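Local coordinates for protein NAD-dependent deacetylase 2 (Archaeoglobus fulgidus, PDB 1S7G) that removes acetyl groups from lysine side chains of proteins such as the chromatin protein Alba, consuming NAD and releasing nicotinamide, at residues T22-S27 / T99-M104; N79-A84 / G233-V238; E116-M121 / E167-R172; K95-Q100 / A109-V114. All blocks are in the same frame, centred on the assembly; numbering follows the deposited sequence.

Interaction 1: T22-S27 / T99-M104. With NAD (nicotinamide-adenine-dinucleotide), chain L.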
# COMPACT_ATOMS: atom_id res chain seq x y z
N THR A 22 4.84 -11.73 2.65
CA THR A 22 4.84 -13.19 2.60
C THR A 22 5.50 -13.77 1.35
O THR A 22 5.44 -13.18 0.28
CB THR A 22 3.41 -13.76 2.70
OG1 THR A 22 2.66 -13.42 1.53
CG2 THR A 22 2.70 -13.18 3.91
N GLY A 23 6.14 -14.92 1.53
CA GLY A 23 6.80 -15.59 0.43
C GLY A 23 6.19 -16.97 0.27
O GLY A 23 5.21 -17.31 0.94
N ALA A 24 6.77 -17.78 -0.61
CA ALA A 24 6.27 -19.12 -0.89
C ALA A 24 6.10 -20.00 0.34
O ALA A 24 5.27 -20.92 0.34
CB ALA A 24 7.21 -19.82 -1.87
N GLY A 25 6.87 -19.72 1.38
CA GLY A 25 6.77 -20.51 2.59
C GLY A 25 5.43 -20.44 3.31
O GLY A 25 5.10 -21.34 4.07
N ILE A 26 4.65 -19.38 3.09
CA ILE A 26 3.38 -19.29 3.79
C ILE A 26 2.32 -20.19 3.19
O ILE A 26 1.33 -20.52 3.85
CB ILE A 26 2.80 -17.86 3.82
CG1 ILE A 26 1.66 -17.80 4.84
CG2 ILE A 26 2.27 -17.48 2.44
CD1 ILE A 26 1.03 -16.45 5.00
N SER A 27 2.52 -20.58 1.93
CA SER A 27 1.57 -21.44 1.24
C SER A 27 2.03 -22.90 1.19
O SER A 27 1.40 -23.73 0.54
CB SER A 27 1.34 -20.92 -0.19
OG SER A 27 0.75 -19.63 -0.18
N THR A 99 2.90 -9.46 -1.05
CA THR A 99 3.28 -10.83 -1.29
C THR A 99 3.97 -11.06 -2.62
O THR A 99 3.80 -10.29 -3.57
CB THR A 99 2.06 -11.79 -1.20
OG1 THR A 99 2.51 -13.15 -1.25
CG2 THR A 99 1.10 -11.56 -2.36
N GLN A 100 4.76 -12.12 -2.64
CA GLN A 100 5.48 -12.53 -3.83
C GLN A 100 4.76 -13.72 -4.44
O GLN A 100 5.09 -14.16 -5.54
CB GLN A 100 6.92 -12.91 -3.49
CG GLN A 100 7.84 -11.71 -3.52
CD GLN A 100 9.30 -12.06 -3.31
OE1 GLN A 100 10.17 -11.21 -3.47
NE2 GLN A 100 9.57 -13.31 -2.94
N ASN A 101 3.77 -14.25 -3.73
CA ASN A 101 3.03 -15.40 -4.25
C ASN A 101 2.01 -14.99 -5.31
O ASN A 101 1.50 -13.87 -5.30
CB ASN A 101 2.32 -16.14 -3.11
CG ASN A 101 3.27 -16.56 -2.03
OD1 ASN A 101 4.43 -16.89 -2.31
ND2 ASN A 101 2.81 -16.58 -0.78
N ILE A 102 1.71 -15.91 -6.22
CA ILE A 102 0.76 -15.67 -7.30
C ILE A 102 -0.50 -16.52 -7.14
O ILE A 102 -1.33 -16.58 -8.05
CB ILE A 102 1.41 -16.01 -8.65
CG1 ILE A 102 1.73 -17.51 -8.69
CG2 ILE A 102 2.68 -15.19 -8.85
CD1 ILE A 102 2.47 -17.96 -9.94
N ASP A 103 -0.66 -17.18 -6.00
CA ASP A 103 -1.80 -18.06 -5.75
C ASP A 103 -3.09 -17.38 -5.29
O ASP A 103 -4.14 -18.01 -5.22
CB ASP A 103 -1.39 -19.14 -4.74
CG ASP A 103 -0.97 -18.56 -3.40
OD1 ASP A 103 -0.28 -19.28 -2.64
OD2 ASP A 103 -1.32 -17.39 -3.10
N MET A 104 -3.02 -16.09 -4.96
CA MET A 104 -4.19 -15.33 -4.51
C MET A 104 -4.86 -15.89 -3.27
O MET A 104 -6.05 -15.64 -3.04
CB MET A 104 -5.22 -15.25 -5.63
CG MET A 104 -4.70 -14.62 -6.89
SD MET A 104 -5.97 -14.64 -8.15
CE MET A 104 -7.07 -13.28 -7.51
PA NAD L . 11.78 -18.90 -1.06
O1A NAD L . 13.03 -18.29 -1.30
O2A NAD L . 11.62 -20.19 -1.69
O5B NAD L . 11.62 -18.87 0.49
C5B NAD L . 10.51 -19.47 1.28
C4B NAD L . 10.99 -19.48 2.74
O4B NAD L . 9.90 -20.04 3.53
C3B NAD L . 12.27 -20.39 3.05
O3B NAD L . 13.24 -19.48 3.62
C2B NAD L . 11.84 -21.49 4.02
O2B NAD L . 12.68 -21.87 5.07
C1B NAD L . 10.44 -20.95 4.49
N9A NAD L . 9.39 -21.99 4.69
C8A NAD L . 9.10 -23.23 4.13
N7A NAD L . 8.01 -23.79 4.65
C5A NAD L . 7.49 -22.96 5.58
C6A NAD L . 6.27 -22.93 6.55
N6A NAD L . 5.41 -23.85 6.64
N1A NAD L . 6.10 -21.78 7.38
C2A NAD L . 6.97 -20.66 7.43
N3A NAD L . 8.14 -20.65 6.54
C4A NAD L . 8.36 -21.80 5.63
O3 NAD L . 10.60 -18.00 -1.49
PN NAD L . 10.39 -16.48 -1.53
O1N NAD L . 11.02 -15.94 -0.38
O2N NAD L . 8.93 -16.33 -1.71
O5D NAD L . 11.31 -16.03 -2.86
C5D NAD L . 10.85 -16.48 -4.17
C4D NAD L . 11.46 -15.81 -5.38
O4D NAD L . 12.93 -15.49 -5.25
C3D NAD L . 11.33 -16.70 -6.66
O3D NAD L . 10.89 -15.90 -7.82
C2D NAD L . 12.77 -17.41 -6.83
O2D NAD L . 13.13 -17.79 -8.18
C1D NAD L . 13.78 -16.36 -6.13
N1N NAD L . 14.88 -17.01 -5.29
C2N NAD L . 16.25 -17.07 -5.94
C3N NAD L . 17.38 -17.61 -5.24
C7N NAD L . 18.77 -17.73 -5.87
O7N NAD L . 19.79 -18.06 -5.12
N7N NAD L . 18.88 -17.54 -7.22
C4N NAD L . 17.17 -18.15 -3.75
C5N NAD L . 15.78 -18.11 -3.08
C6N NAD L . 14.65 -17.53 -3.87

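Interaction 2: N79-A84 / G233-V238. With NAD (nicotinamide-adenine-dinucleotide), chain L.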
# COMPACT_ATOMS: atom_id res chain seq x y z
N ASN A 79 -4.53 -21.61 4.10
CA ASN A 79 -4.33 -22.39 5.31
C ASN A 79 -4.46 -21.47 6.52
O ASN A 79 -4.72 -20.27 6.36
CB ASN A 79 -2.95 -23.07 5.26
CG ASN A 79 -1.80 -22.09 5.25
OD1 ASN A 79 -1.66 -21.27 6.15
ND2 ASN A 79 -0.97 -22.18 4.22
N PRO A 80 -4.30 -22.01 7.73
CA PRO A 80 -4.42 -21.21 8.96
C PRO A 80 -3.59 -19.92 8.96
O PRO A 80 -4.01 -18.91 9.52
CB PRO A 80 -3.97 -22.18 10.05
CG PRO A 80 -4.48 -23.49 9.52
CD PRO A 80 -4.08 -23.43 8.07
N ALA A 81 -2.41 -19.95 8.34
CA ALA A 81 -1.58 -18.76 8.29
C ALA A 81 -2.31 -17.63 7.55
O ALA A 81 -2.37 -16.50 8.04
CB ALA A 81 -0.24 -19.09 7.61
N HIS A 82 -2.86 -17.94 6.38
CA HIS A 82 -3.59 -16.96 5.58
C HIS A 82 -4.77 -16.38 6.35
O HIS A 82 -5.05 -15.18 6.28
CB HIS A 82 -4.14 -17.58 4.30
CG HIS A 82 -3.09 -18.02 3.33
ND1 HIS A 82 -2.66 -19.32 3.23
CD2 HIS A 82 -2.40 -17.32 2.40
CE1 HIS A 82 -1.75 -19.41 2.28
NE2 HIS A 82 -1.58 -18.21 1.75
N TYR A 83 -5.48 -17.23 7.08
CA TYR A 83 -6.64 -16.79 7.84
C TYR A 83 -6.23 -15.92 9.01
O TYR A 83 -6.87 -14.91 9.28
CB TYR A 83 -7.46 -18.01 8.32
CG TYR A 83 -8.22 -18.67 7.19
CD1 TYR A 83 -7.94 -19.98 6.81
CD2 TYR A 83 -9.18 -17.96 6.46
CE1 TYR A 83 -8.59 -20.58 5.72
CE2 TYR A 83 -9.84 -18.54 5.38
CZ TYR A 83 -9.54 -19.85 5.01
OH TYR A 83 -10.17 -20.43 3.92
N ALA A 84 -5.14 -16.30 9.68
CA ALA A 84 -4.64 -15.53 10.81
C ALA A 84 -4.35 -14.10 10.39
O ALA A 84 -4.64 -13.14 11.11
CB ALA A 84 -3.39 -16.18 11.37
N GLY A 233 9.73 -21.79 12.71
CA GLY A 233 8.57 -22.66 12.72
C GLY A 233 7.68 -22.55 11.50
O GLY A 233 7.97 -21.79 10.58
N LYS A 234 6.58 -23.30 11.50
CA LYS A 234 5.65 -23.27 10.39
C LYS A 234 4.63 -22.15 10.58
O LYS A 234 4.03 -22.01 11.66
CB LYS A 234 4.94 -24.62 10.27
CG LYS A 234 5.89 -25.76 9.90
CD LYS A 234 5.12 -27.00 9.50
CE LYS A 234 6.04 -28.02 8.84
NZ LYS A 234 5.26 -29.13 8.20
N ALA A 235 4.44 -21.35 9.54
CA ALA A 235 3.51 -20.23 9.58
C ALA A 235 2.11 -20.66 9.98
O ALA A 235 1.48 -20.05 10.84
CB ALA A 235 3.48 -19.55 8.23
N GLY A 236 1.61 -21.72 9.35
CA GLY A 236 0.28 -22.21 9.65
C GLY A 236 0.06 -22.58 11.11
O GLY A 236 -1.07 -22.69 11.57
N GLU A 237 1.15 -22.79 11.84
CA GLU A 237 1.06 -23.15 13.24
C GLU A 237 1.32 -21.94 14.13
O GLU A 237 0.57 -21.67 15.07
CB GLU A 237 2.07 -24.26 13.56
CG GLU A 237 1.82 -25.55 12.79
CD GLU A 237 2.85 -26.62 13.08
OE1 GLU A 237 2.62 -27.78 12.67
OE2 GLU A 237 3.88 -26.32 13.72
N VAL A 238 2.38 -21.21 13.80
CA VAL A 238 2.77 -20.04 14.57
C VAL A 238 1.80 -18.87 14.51
O VAL A 238 1.43 -18.31 15.54
CB VAL A 238 4.16 -19.57 14.15
CG1 VAL A 238 4.46 -18.20 14.75
CG2 VAL A 238 5.20 -20.58 14.59
PA NAD L . 11.78 -18.90 -1.06
O1A NAD L . 13.03 -18.29 -1.30
O2A NAD L . 11.62 -20.19 -1.69
O5B NAD L . 11.62 -18.87 0.49
C5B NAD L . 10.51 -19.47 1.28
C4B NAD L . 10.99 -19.48 2.74
O4B NAD L . 9.90 -20.04 3.53
C3B NAD L . 12.27 -20.39 3.05
O3B NAD L . 13.24 -19.48 3.62
C2B NAD L . 11.84 -21.49 4.02
O2B NAD L . 12.68 -21.87 5.07
C1B NAD L . 10.44 -20.95 4.49
N9A NAD L . 9.39 -21.99 4.69
C8A NAD L . 9.10 -23.23 4.13
N7A NAD L . 8.01 -23.79 4.65
C5A NAD L . 7.49 -22.96 5.58
C6A NAD L . 6.27 -22.93 6.55
N6A NAD L . 5.41 -23.85 6.64
N1A NAD L . 6.10 -21.78 7.38
C2A NAD L . 6.97 -20.66 7.43
N3A NAD L . 8.14 -20.65 6.54
C4A NAD L . 8.36 -21.80 5.63
O3 NAD L . 10.60 -18.00 -1.49
PN NAD L . 10.39 -16.48 -1.53
O1N NAD L . 11.02 -15.94 -0.38
O2N NAD L . 8.93 -16.33 -1.71
O5D NAD L . 11.31 -16.03 -2.86
C5D NAD L . 10.85 -16.48 -4.17
C4D NAD L . 11.46 -15.81 -5.38
O4D NAD L . 12.93 -15.49 -5.25
C3D NAD L . 11.33 -16.70 -6.66
O3D NAD L . 10.89 -15.90 -7.82
C2D NAD L . 12.77 -17.41 -6.83
O2D NAD L . 13.13 -17.79 -8.18
C1D NAD L . 13.78 -16.36 -6.13
N1N NAD L . 14.88 -17.01 -5.29
C2N NAD L . 16.25 -17.07 -5.94
C3N NAD L . 17.38 -17.61 -5.24
C7N NAD L . 18.77 -17.73 -5.87
O7N NAD L . 19.79 -18.06 -5.12
N7N NAD L . 18.88 -17.54 -7.22
C4N NAD L . 17.17 -18.15 -3.75
C5N NAD L . 15.78 -18.11 -3.08
C6N NAD L . 14.65 -17.53 -3.87

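Interaction 3: E116-M121 / E167-R172. With SO4 (sulfate ion), chain H.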
# COMPACT_ATOMS: atom_id res chain seq x y z
N GLU A 116 0.47 -7.57 -4.96
CA GLU A 116 1.12 -8.71 -5.59
C GLU A 116 2.32 -8.31 -6.45
O GLU A 116 2.17 -7.89 -7.59
CB GLU A 116 0.07 -9.47 -6.41
CG GLU A 116 -1.08 -9.99 -5.55
CD GLU A 116 -2.19 -10.67 -6.34
OE1 GLU A 116 -2.55 -11.83 -6.02
OE2 GLU A 116 -2.69 -10.05 -7.30
N LEU A 117 3.51 -8.45 -5.88
CA LEU A 117 4.74 -8.07 -6.56
C LEU A 117 5.12 -8.89 -7.80
O LEU A 117 5.85 -8.42 -8.66
CB LEU A 117 5.90 -8.09 -5.56
CG LEU A 117 5.71 -7.16 -4.37
CD1 LEU A 117 6.91 -7.25 -3.45
CD2 LEU A 117 5.50 -5.74 -4.85
N HIS A 118 4.63 -10.12 -7.88
CA HIS A 118 4.94 -10.95 -9.04
C HIS A 118 3.70 -11.22 -9.88
O HIS A 118 3.71 -12.11 -10.72
CB HIS A 118 5.57 -12.28 -8.60
CG HIS A 118 6.97 -12.15 -8.08
ND1 HIS A 118 7.64 -10.95 -8.02
CD2 HIS A 118 7.82 -13.08 -7.58
CE1 HIS A 118 8.84 -11.14 -7.52
NE2 HIS A 118 8.98 -12.43 -7.24
N GLY A 119 2.65 -10.43 -9.67
CA GLY A 119 1.42 -10.64 -10.41
C GLY A 119 0.63 -11.78 -9.79
O GLY A 119 0.85 -12.13 -8.63
N SER A 120 -0.27 -12.38 -10.55
CA SER A 120 -1.05 -13.49 -10.03
C SER A 120 -1.80 -14.24 -11.14
O SER A 120 -1.96 -13.73 -12.25
CB SER A 120 -2.06 -12.99 -8.99
OG SER A 120 -3.11 -12.27 -9.60
N MET A 121 -2.23 -15.46 -10.83
CA MET A 121 -2.96 -16.29 -11.78
C MET A 121 -4.45 -15.95 -11.75
O MET A 121 -5.30 -16.83 -11.71
CB MET A 121 -2.77 -17.77 -11.42
CG MET A 121 -1.38 -18.31 -11.70
SD MET A 121 -0.95 -18.15 -13.45
CE MET A 121 -1.95 -19.45 -14.17
N GLU A 167 10.81 -9.04 -18.20
CA GLU A 167 9.87 -7.95 -18.02
C GLU A 167 10.03 -7.41 -16.61
O GLU A 167 10.36 -8.14 -15.68
CB GLU A 167 8.43 -8.42 -18.29
CG GLU A 167 7.92 -9.55 -17.43
CD GLU A 167 6.63 -10.15 -17.99
OE1 GLU A 167 6.01 -10.99 -17.30
OE2 GLU A 167 6.24 -9.79 -19.11
N PRO A 168 9.83 -6.10 -16.45
CA PRO A 168 9.96 -5.42 -15.16
C PRO A 168 8.86 -5.77 -14.16
O PRO A 168 7.80 -6.28 -14.53
CB PRO A 168 9.93 -3.95 -15.55
CG PRO A 168 8.96 -3.95 -16.69
CD PRO A 168 9.41 -5.15 -17.50
N LEU A 169 9.13 -5.49 -12.89
CA LEU A 169 8.17 -5.72 -11.82
C LEU A 169 7.06 -4.68 -11.96
O LEU A 169 7.27 -3.62 -12.53
CB LEU A 169 8.85 -5.57 -10.46
CG LEU A 169 9.88 -6.67 -10.16
CD1 LEU A 169 10.62 -6.36 -8.87
CD2 LEU A 169 9.17 -8.01 -10.06
N PRO A 170 5.85 -4.99 -11.48
CA PRO A 170 4.78 -3.99 -11.61
C PRO A 170 5.17 -2.78 -10.77
O PRO A 170 5.13 -2.83 -9.54
CB PRO A 170 3.56 -4.73 -11.07
CG PRO A 170 4.17 -5.70 -10.06
CD PRO A 170 5.38 -6.20 -10.79
N GLN A 171 5.57 -1.71 -11.44
CA GLN A 171 6.03 -0.48 -10.80
C GLN A 171 5.08 0.19 -9.82
O GLN A 171 5.47 0.50 -8.69
CB GLN A 171 6.47 0.53 -11.86
CG GLN A 171 7.61 0.04 -12.74
CD GLN A 171 8.86 -0.30 -11.93
OE1 GLN A 171 9.46 0.57 -11.30
NE2 GLN A 171 9.24 -1.58 -11.94
N ARG A 172 3.83 0.42 -10.22
CA ARG A 172 2.91 1.08 -9.31
C ARG A 172 2.65 0.25 -8.05
O ARG A 172 2.42 0.81 -6.98
CB ARG A 172 1.60 1.41 -10.02
CG ARG A 172 1.77 2.51 -11.07
CD ARG A 172 0.48 2.84 -11.81
NE ARG A 172 -0.49 3.57 -10.98
CZ ARG A 172 -0.34 4.82 -10.56
NH1 ARG A 172 0.75 5.52 -10.87
NH2 ARG A 172 -1.28 5.39 -9.82
S SO4 H . 1.88 -1.67 -12.77
O1 SO4 H . 2.08 -1.97 -11.34
O2 SO4 H . 2.80 -0.61 -13.23
O3 SO4 H . 2.12 -2.90 -13.55
O4 SO4 H . 0.48 -1.22 -12.96

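Interaction 4: K95-Q100 / A109-V114. With NAD (nicotinamide-adenine-dinucleotide), chain L.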
# COMPACT_ATOMS: atom_id res chain seq x y z
N LYS A 95 -2.76 -3.53 7.97
CA LYS A 95 -3.34 -2.64 6.98
C LYS A 95 -2.99 -3.02 5.55
O LYS A 95 -3.59 -2.50 4.60
CB LYS A 95 -2.89 -1.20 7.25
CG LYS A 95 -3.56 -0.55 8.43
CD LYS A 95 -5.04 -0.38 8.18
CE LYS A 95 -5.69 0.45 9.27
NZ LYS A 95 -5.60 -0.20 10.61
N ALA A 96 -2.03 -3.90 5.38
CA ALA A 96 -1.64 -4.32 4.05
C ALA A 96 -0.86 -5.61 4.04
O ALA A 96 -0.13 -5.92 4.99
CB ALA A 96 -0.82 -3.22 3.39
N VAL A 97 -1.02 -6.37 2.97
CA VAL A 97 -0.28 -7.60 2.80
C VAL A 97 0.50 -7.45 1.51
O VAL A 97 -0.08 -7.14 0.47
CB VAL A 97 -1.21 -8.82 2.69
CG1 VAL A 97 -0.44 -10.02 2.21
CG2 VAL A 97 -1.83 -9.13 4.04
N ILE A 98 1.81 -7.61 1.58
CA ILE A 98 2.65 -7.52 0.40
C ILE A 98 3.10 -8.95 0.16
O ILE A 98 3.63 -9.61 1.06
CB ILE A 98 3.90 -6.66 0.65
CG1 ILE A 98 3.48 -5.23 1.01
CG2 ILE A 98 4.77 -6.66 -0.59
CD1 ILE A 98 4.63 -4.37 1.49
N THR A 99 2.90 -9.46 -1.05
CA THR A 99 3.28 -10.83 -1.29
C THR A 99 3.97 -11.06 -2.62
O THR A 99 3.80 -10.29 -3.57
CB THR A 99 2.06 -11.79 -1.20
OG1 THR A 99 2.51 -13.15 -1.25
CG2 THR A 99 1.10 -11.56 -2.36
N GLN A 100 4.76 -12.12 -2.64
CA GLN A 100 5.48 -12.53 -3.83
C GLN A 100 4.76 -13.72 -4.44
O GLN A 100 5.09 -14.16 -5.54
CB GLN A 100 6.92 -12.91 -3.49
CG GLN A 100 7.84 -11.71 -3.52
CD GLN A 100 9.30 -12.06 -3.31
OE1 GLN A 100 10.17 -11.21 -3.47
NE2 GLN A 100 9.57 -13.31 -2.94
N ALA A 109 -8.75 -15.67 1.43
CA ALA A 109 -8.86 -15.82 2.88
C ALA A 109 -9.47 -14.59 3.56
O ALA A 109 -9.66 -14.58 4.77
CB ALA A 109 -7.50 -16.14 3.48
N GLY A 110 -9.76 -13.54 2.79
CA GLY A 110 -10.36 -12.36 3.39
C GLY A 110 -9.55 -11.06 3.40
O GLY A 110 -10.08 -10.01 3.76
N SER A 111 -8.28 -11.12 3.02
CA SER A 111 -7.47 -9.90 3.02
C SER A 111 -8.00 -8.93 1.98
O SER A 111 -8.19 -9.29 0.83
CB SER A 111 -6.01 -10.25 2.72
OG SER A 111 -5.45 -11.02 3.79
N ARG A 112 -8.25 -7.69 2.39
CA ARG A 112 -8.78 -6.70 1.47
C ARG A 112 -7.69 -5.94 0.73
O ARG A 112 -7.94 -5.37 -0.33
CB ARG A 112 -9.68 -5.70 2.20
CG ARG A 112 -10.90 -6.33 2.88
CD ARG A 112 -12.12 -5.40 2.81
NE ARG A 112 -11.81 -4.04 3.24
CZ ARG A 112 -11.46 -3.69 4.47
NH1 ARG A 112 -11.36 -4.62 5.43
NH2 ARG A 112 -11.19 -2.42 4.76
N ARG A 113 -6.48 -5.92 1.28
CA ARG A 113 -5.39 -5.20 0.63
C ARG A 113 -4.17 -6.08 0.45
O ARG A 113 -3.43 -6.35 1.39
CB ARG A 113 -5.02 -3.95 1.43
CG ARG A 113 -3.94 -3.10 0.77
CD ARG A 113 -3.90 -1.72 1.41
NE ARG A 113 -2.83 -0.87 0.89
CZ ARG A 113 -2.71 -0.49 -0.37
NH1 ARG A 113 -1.70 0.29 -0.73
NH2 ARG A 113 -3.58 -0.90 -1.29
N VAL A 114 -3.97 -6.51 -0.79
CA VAL A 114 -2.86 -7.37 -1.14
C VAL A 114 -2.10 -6.78 -2.33
O VAL A 114 -2.68 -6.58 -3.40
CB VAL A 114 -3.37 -8.77 -1.53
CG1 VAL A 114 -2.20 -9.71 -1.73
CG2 VAL A 114 -4.30 -9.29 -0.46
PA NAD L . 11.78 -18.90 -1.06
O1A NAD L . 13.03 -18.29 -1.30
O2A NAD L . 11.62 -20.19 -1.69
O5B NAD L . 11.62 -18.87 0.49
C5B NAD L . 10.51 -19.47 1.28
C4B NAD L . 10.99 -19.48 2.74
O4B NAD L . 9.90 -20.04 3.53
C3B NAD L . 12.27 -20.39 3.05
O3B NAD L . 13.24 -19.48 3.62
C2B NAD L . 11.84 -21.49 4.02
O2B NAD L . 12.68 -21.87 5.07
C1B NAD L . 10.44 -20.95 4.49
N9A NAD L . 9.39 -21.99 4.69
C8A NAD L . 9.10 -23.23 4.13
N7A NAD L . 8.01 -23.79 4.65
C5A NAD L . 7.49 -22.96 5.58
C6A NAD L . 6.27 -22.93 6.55
N6A NAD L . 5.41 -23.85 6.64
N1A NAD L . 6.10 -21.78 7.38
C2A NAD L . 6.97 -20.66 7.43
N3A NAD L . 8.14 -20.65 6.54
C4A NAD L . 8.36 -21.80 5.63
O3 NAD L . 10.60 -18.00 -1.49
PN NAD L . 10.39 -16.48 -1.53
O1N NAD L . 11.02 -15.94 -0.38
O2N NAD L . 8.93 -16.33 -1.71
O5D NAD L . 11.31 -16.03 -2.86
C5D NAD L . 10.85 -16.48 -4.17
C4D NAD L . 11.46 -15.81 -5.38
O4D NAD L . 12.93 -15.49 -5.25
C3D NAD L . 11.33 -16.70 -6.66
O3D NAD L . 10.89 -15.90 -7.82
C2D NAD L . 12.77 -17.41 -6.83
O2D NAD L . 13.13 -17.79 -8.18
C1D NAD L . 13.78 -16.36 -6.13
N1N NAD L . 14.88 -17.01 -5.29
C2N NAD L . 16.25 -17.07 -5.94
C3N NAD L . 17.38 -17.61 -5.24
C7N NAD L . 18.77 -17.73 -5.87
O7N NAD L . 19.79 -18.06 -5.12
N7N NAD L . 18.88 -17.54 -7.22
C4N NAD L . 17.17 -18.15 -3.75
C5N NAD L . 15.78 -18.11 -3.08
C6N NAD L . 14.65 -17.53 -3.87

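Interaction 1: T22-S27 / T99-M104
The carbonyl oxygen Gly23 O is gripped from both faces of its plane. Asn101 ND2 donates to Gly23 O at 3.0 Å from above one face, 75° out of the carbonyl plane. The backbone N of Ile26 reaches it from the other face. Gly23 O lies almost in the amide plane of Asn101, so the N-H is well aimed although it misses the lone pairs. The amide gets there because Asn101 CG sits anti to its own carbonyl carbon (chi1 -56°), which aims the side chain at 22-27. Asn101 ND2 also lies against Ile26 CG2, 3.4 Å away, and the two side chains meet at about a right angle. With Asn101 cut back to alanine, Gly23 O is likely to lose one of its two donors and a gap to open beside Ile26 CG2.

Beyond the amide, Ser27 OG donates to Asp103 OD1 at 2.7 Å, and OD1 accepts with its syn lone pair. At the other end, Thr22 OG1 and Thr99 OG1 share a hydrogen bond of 2.8 Å. Thr99 OG1 also accepts from Asn101 N, 3.0 Å away, which makes an ST turn. Gln100 N bonds to Thr22 O at 3.2 Å and continues the parallel strand pairing. Ala24 N donates to NAD O2N over 2.8 Å. Gly23 and Gly25 have no room for a CB beside the dinucleotide. Two adjacent parallel strands thus end in loops that together hold NAD, as in the Rossmann-like domain of sirtuins.

Interaction 2: N79-A84 / G233-V238
Ala81 CB packs against the first turn of the facing helix, 3.8 Å from Ala235 CB and 3.7 Å from Gly236 N. Pro80 CB comes within 3.3 Å of Gly236 O, and Pro80 CG is farther from the same oxygen. No hydrogen bond crosses between the segments; the contact is van der Waals packing of Pro80 and Ala81 on Ala235 and Gly236. The CA atoms of Ala81 and Gly236 are 4.1 Å apart, and with no side chain on the glycine its backbone meets Ala81 CB directly.

Asn79 shapes the start of the 80-90 helix. Its CG stands between the backbone N and the carbonyl carbon (chi1 64°), which turns OD1 back over the first turn. Asn79 OD1 accepts from Ala81 N at 2.7 Å, with the donor in the carbonyl plane. In return Asn79 N donates to His82 ND1 at 3.1 Å, tilted 23° from the ring plane. The two bonds make a capping box. Asn79 ND2 is engaged by Ser30 OG and Ile26 O, so both ends of this amide are held and its rotation is fixed.

Across the contact Ala235 N donates to NAD N1A over 2.8 Å, a nearly straight bond to the adenine from the first turn of a helix. Ala235 CB touches the adenine too, 3.5 Å from NAD N1A. Gly236 N turns instead to Glu29 OE2, which also binds NAD. The contact therefore joins the N-terminal ends of helices 80-90 and 235-250, the latter following strand 229-232 at the edge of the parallel sheet.

Interaction 3: E116-M121 / E167-R172
Pro170 sets its ring against the backbone of the turn at 116-119, where the packing is close. Pro170 CD lies 3.1 Å from Leu117 O, and Pro170 CG 3.5 Å from it. Leu169 CD2 reaches Leu117 O as well, at 3.6 Å.

The approach to His118 is looser. Leu169 CD2 stays 3.9 Å from His118 ND1 and comes obliquely to the ring. The two side chains lie side by side and point the same way. His118 ND1 donates back to Leu117 O over 3.2 Å. That oxygen lies near the ring plane, while the donor stands above the carbonyl plane. His118 CG is anti to its carbonyl carbon (chi1 -72°), and the ring comes back near Leu169 although the side chain starts away from it. His118 is the predicted proton acceptor, and its ring also touches NAD. Trimming His118 to alanine would probably leave Leu169 CD2 without the ring beside it and the NAD pocket without its imidazole.

A sulfate, probably from the crystallisation liquor, touches Pro170 CB. It takes a weak bond from Arg172 N and a hydrogen bond from Gln171 N of a neighbouring subunit. The contact joins the turn between strands 114-116 and 119-120 to the start of helix 171-183, where Leu117 packs on Thr173 and Ala177.

Interaction 4: K95-Q100 / A109-V114
Arg113 stretches its aliphatic chain along Lys95 and Ala96 of the neighbouring strand. Its CG is anti to the backbone N (chi1 -177°) and the chain stays extended to NE. This brings Arg113 CD to within 3.3 Å of Lys95 O, which lies at the edge of the guanidinium, near its plane. Ala96 CB meets the same arm obliquely, 4.0 Å from both Arg113 CD and Arg113 NE. The charged end goes farther, and Arg113 NH1 forms a salt bridge with Glu176 of helix 171-183.

Next to it the backbones pair. Val97 N donates to Arg113 O at 2.9 Å, with the donor tilted 20° from the carbonyl plane. Val114 CA then approaches Val97 O at 3.2 Å in a CA-H...O contact. This is the parallel pairing of strand 94-99 with the edge strand 114-116 in the Rossmann-like sheet. Helix 105-108 lies between them in the chain, and Gly110 ends it in a Schellman motif.

Val97, Thr99 and Val114 turn their side chains to one face of the sheet, where His106 covers them. Val114 CG1 is anti to its backbone N and leans along the strand toward Thr99 CG2, 3.8 Å away, the two side chains set at a slant. Val114 CG1 stands 4.3 Å from Val97 CG1. Val97 CG2 lies 4.1 Å from Ser111 OG.

Interactions 1 and 4 share Thr99 and Gln100 and lie on neighbouring strands of the parallel sheet, centres about 10 Å apart. Interaction 4 ties edge strand 114-116 to strand 94-99, and interaction 1 ties the end of 94-99 to that of 18-22. Interaction 2 closes the longest loop, its centre about 12 Å from that of interaction 1, and touches it where Asn79 ND2 meets Ile26 O. Interaction 3 follows interactions 1 and 4 along the chain, and Leu117 N probably bonds to Thr99 O. Interactions 2 and 3, centres about 25 Å apart, lie on opposite sides of the chain's centre. They flank the NAD site, one by the adenine, the other by the predicted catalytic histidine.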